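Local coordinates for SufE-like protein 1, chloroplastic/mitochondrial (Arabidopsis thaliana, PDB 4PUI), which activates the cysteine desulfurase NFS2, helping mobilise sulfur from L-cysteine for iron-sulfur cluster formation in the chloroplast, and carries a BolA-like domain that is the part described here, at residues 66-69 / 70-74. Sequence-based numbering, arbitrary orientation.
Sequences KRHR and LIYDL
Y72 and H68, one helical turn apart in helix 64-74, lie side by side with their rings pointing the same way. The Y72 chain can be followed outward. Its CB lies 3.7 Å from both H68 O and R69 O, and CG passes somewhat farther from H68 O. CD1 meets two atoms of H68 at once, O and CE1, each at 3.7 Å. CE1 of Y72 meets H68 CE1 at 3.5 Å and lies almost as near H68 NE2; CZ approaches H68 CE1 less closely, and OH extends past the imidazole. The planes differ by 22° and the ring centroids stand 4.6 Å apart, evidence for a near-parallel but slid pair with little overlap: H68 CE1 sits over one face of the phenol ring, toward its rim. CG anti to the H68 backbone N (chi1 -177°) carries the imidazole along the helix toward Y72. Substituting an alanine for Y72 would probably deprive the imidazole of its aromatic neighbour and leave it freer to turn.

Main-chain bonds from i+4 to i hold the turn that places the two residues on one side of the helix. Y72 N donates to H68 O at 3.0 Å, and D73 N bonds likewise to R69 O. I71 N similarly bonds to R67 O, and I71 CG1 rests 3.3 Å from that oxygen.

Both aromatic side chains also touch I88 of strand 85-91, and I71 packs on L14 and L18 of helix 5-18, so this turn joins sheet and helix in the BolA-like domain. Chemically, the slid rings, in contact through CE1 and NE2 of the imidazole and the CD1-CE1 side of the phenol, probably attract mainly by dispersion.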
ATOM      1  N   LYS A  66       3.991  12.699  -4.423  1.00 14.90           N
ATOM      2  CA  LYS A  66       4.860  11.804  -5.181  1.00 15.57           C
ATOM      3  C   LYS A  66       4.928  10.399  -4.576  1.00 15.41           C
ATOM      4  O   LYS A  66       4.989   9.411  -5.308  1.00 16.13           O
ATOM      5  CB  LYS A  66       6.271  12.376  -5.315  1.00 18.80           C
ATOM      6  CG  LYS A  66       6.396  13.492  -6.341  1.00 22.98           C
ATOM      7  CD  LYS A  66       7.870  13.862  -6.506  1.00 30.14           C
ATOM      8  CE  LYS A  66       8.056  15.191  -7.212  1.00 36.56           C
ATOM      9  NZ  LYS A  66       7.673  15.109  -8.638  1.00 43.12           N
ATOM     10  N   ARG A  67       4.929  10.316  -3.247  1.00 16.20           N
ATOM     11  CA  ARG A  67       4.962   9.026  -2.558  1.00 14.58           C
ATOM     12  C   ARG A  67       3.679   8.273  -2.851  1.00 14.69           C
ATOM     13  O   ARG A  67       3.701   7.083  -3.144  1.00 15.88           O
ATOM     14  CB  ARG A  67       5.133   9.219  -1.048  1.00 14.30           C
ATOM     15  CG  ARG A  67       6.491   9.809  -0.679  1.00 13.35           C
ATOM     16  CD  ARG A  67       6.554  10.122   0.817  1.00 14.87           C
ATOM     17  NE  ARG A  67       7.735  10.923   1.118  1.00 15.51           N
ATOM     18  CZ  ARG A  67       8.212  11.106   2.345  1.00 16.33           C
ATOM     19  NH1 ARG A  67       7.603  10.536   3.372  1.00 16.86           N
ATOM     20  NH2 ARG A  67       9.301  11.851   2.538  1.00 17.71           N
ATOM     21  N   HIS A  68       2.566   8.994  -2.784  1.00 14.98           N
ATOM     22  CA  HIS A  68       1.246   8.450  -3.070  1.00 14.62           C
ATOM     23  C   HIS A  68       1.221   7.851  -4.465  1.00 16.02           C
ATOM     24  O   HIS A  68       0.808   6.706  -4.656  1.00 15.85           O
ATOM     25  CB  HIS A  68       0.228   9.587  -2.983  1.00 16.65           C
ATOM     26  CG  HIS A  68      -1.192   9.159  -3.177  1.00 19.90           C
ATOM     27  ND1 HIS A  68      -1.792   9.118  -4.417  1.00 21.55           N
ATOM     28  CD2 HIS A  68      -2.139   8.778  -2.286  1.00 19.18           C
ATOM     29  CE1 HIS A  68      -3.042   8.709  -4.286  1.00 18.38           C
ATOM     30  NE2 HIS A  68      -3.280   8.495  -3.005  1.00 20.57           N
ATOM     31  N   ARG A  69       1.685   8.630  -5.435  1.00 15.25           N
ATOM     32  CA  ARG A  69       1.607   8.223  -6.836  1.00 14.97           C
ATOM     33  C   ARG A  69       2.547   7.069  -7.139  1.00 15.55           C
ATOM     34  O   ARG A  69       2.257   6.243  -8.019  1.00 15.62           O
ATOM     35  CB  ARG A  69       1.903   9.418  -7.747  1.00 18.08           C
ATOM     36  CG  ARG A  69       0.769  10.420  -7.778  1.00 17.39           C
ATOM     37  CD  ARG A  69       1.172  11.734  -8.420  1.00 20.13           C
ATOM     38  NE  ARG A  69       0.054  12.672  -8.470  1.00 21.02           N
ATOM     39  CZ  ARG A  69       0.181  13.962  -8.751  1.00 25.07           C
ATOM     40  NH1 ARG A  69       1.373  14.473  -9.000  1.00 26.10           N
ATOM     41  NH2 ARG A  69      -0.892  14.742  -8.769  1.00 30.61           N
ATOM     42  N   LEU A  70       3.673   7.024  -6.425  1.00 16.79           N
ATOM     43  CA  LEU A  70       4.641   5.934  -6.541  1.00 16.98           C
ATOM     44  C   LEU A  70       3.995   4.609  -6.158  1.00 18.45           C
ATOM     45  O   LEU A  70       4.152   3.597  -6.853  1.00 17.66           O
ATOM     46  CB  LEU A  70       5.845   6.215  -5.621  1.00 19.28           C
ATOM     47  CG  LEU A  70       7.049   5.267  -5.539  1.00 26.29           C
ATOM     48  CD1 LEU A  70       8.232   6.031  -4.989  1.00 25.64           C
ATOM     49  CD2 LEU A  70       6.826   4.054  -4.663  1.00 23.95           C
ATOM     50  N   ILE A  71       3.273   4.622  -5.044  1.00 15.98           N
ATOM     51  CA  ILE A  71       2.590   3.431  -4.560  1.00 16.01           C
ATOM     52  C   ILE A  71       1.466   3.021  -5.519  1.00 16.26           C
ATOM     53  O   ILE A  71       1.298   1.839  -5.830  1.00 17.15           O
ATOM     54  CB  ILE A  71       2.029   3.657  -3.148  1.00 17.47           C
ATOM     55  CG1 ILE A  71       3.166   3.939  -2.162  1.00 19.59           C
ATOM     56  CG2 ILE A  71       1.202   2.452  -2.696  1.00 18.46           C
ATOM     57  CD1 ILE A  71       4.162   2.840  -2.101  1.00 21.04           C
ATOM     58  N   TYR A  72       0.709   4.003  -5.994  1.00 15.94           N
ATOM     59  CA  TYR A  72      -0.351   3.727  -6.950  1.00 16.79           C
ATOM     60  C   TYR A  72       0.241   3.084  -8.209  1.00 18.02           C
ATOM     61  O   TYR A  72      -0.321   2.131  -8.759  1.00 17.31           O
ATOM     62  CB  TYR A  72      -1.109   5.009  -7.298  1.00 21.13           C
ATOM     63  CG  TYR A  72      -2.429   5.131  -6.574  1.00 22.70           C
ATOM     64  CD1 TYR A  72      -2.493   5.166  -5.183  1.00 22.41           C
ATOM     65  CD2 TYR A  72      -3.612   5.177  -7.288  1.00 25.83           C
ATOM     66  CE1 TYR A  72      -3.717   5.263  -4.533  1.00 26.88           C
ATOM     67  CE2 TYR A  72      -4.821   5.275  -6.655  1.00 31.27           C
ATOM     68  CZ  TYR A  72      -4.872   5.314  -5.285  1.00 27.64           C
ATOM     69  OH  TYR A  72      -6.104   5.409  -4.691  1.00 34.32           O
ATOM     70  N   ASP A  73       1.393   3.578  -8.650  1.00 15.73           N
ATOM     71  CA  ASP A  73       2.033   3.011  -9.840  1.00 17.32           C
ATOM     72  C   ASP A  73       2.439   1.555  -9.622  1.00 19.74           C
ATOM     73  O   ASP A  73       2.252   0.703 -10.497  1.00 19.16           O
ATOM     74  CB  ASP A  73       3.247   3.855 -10.239  1.00 19.57           C
ATOM     75  CG  ASP A  73       4.081   3.205 -11.327  1.00 25.96           C
ATOM     76  OD1 ASP A  73       3.591   3.109 -12.458  1.00 24.58           O
ATOM     77  OD2 ASP A  73       5.233   2.796 -11.053  1.00 27.44           O
ATOM     78  N   LEU A  74       3.002   1.262  -8.452  1.00 17.58           N
ATOM     79  CA  LEU A  74       3.431  -0.099  -8.153  1.00 17.22           C
ATOM     80  C   LEU A  74       2.260  -1.060  -8.101  1.00 18.48           C
ATOM     81  O   LEU A  74       2.406  -2.252  -8.384  1.00 20.31           O
ATOM     82  CB  LEU A  74       4.147  -0.152  -6.807  1.00 19.25           C
ATOM     83  CG  LEU A  74       5.499   0.539  -6.715  1.00 21.14           C
ATOM     84  CD1 LEU A  74       5.987   0.486  -5.278  1.00 22.58           C
ATOM     85  CD2 LEU A  74       6.504  -0.102  -7.659  1.00 22.43           C
TER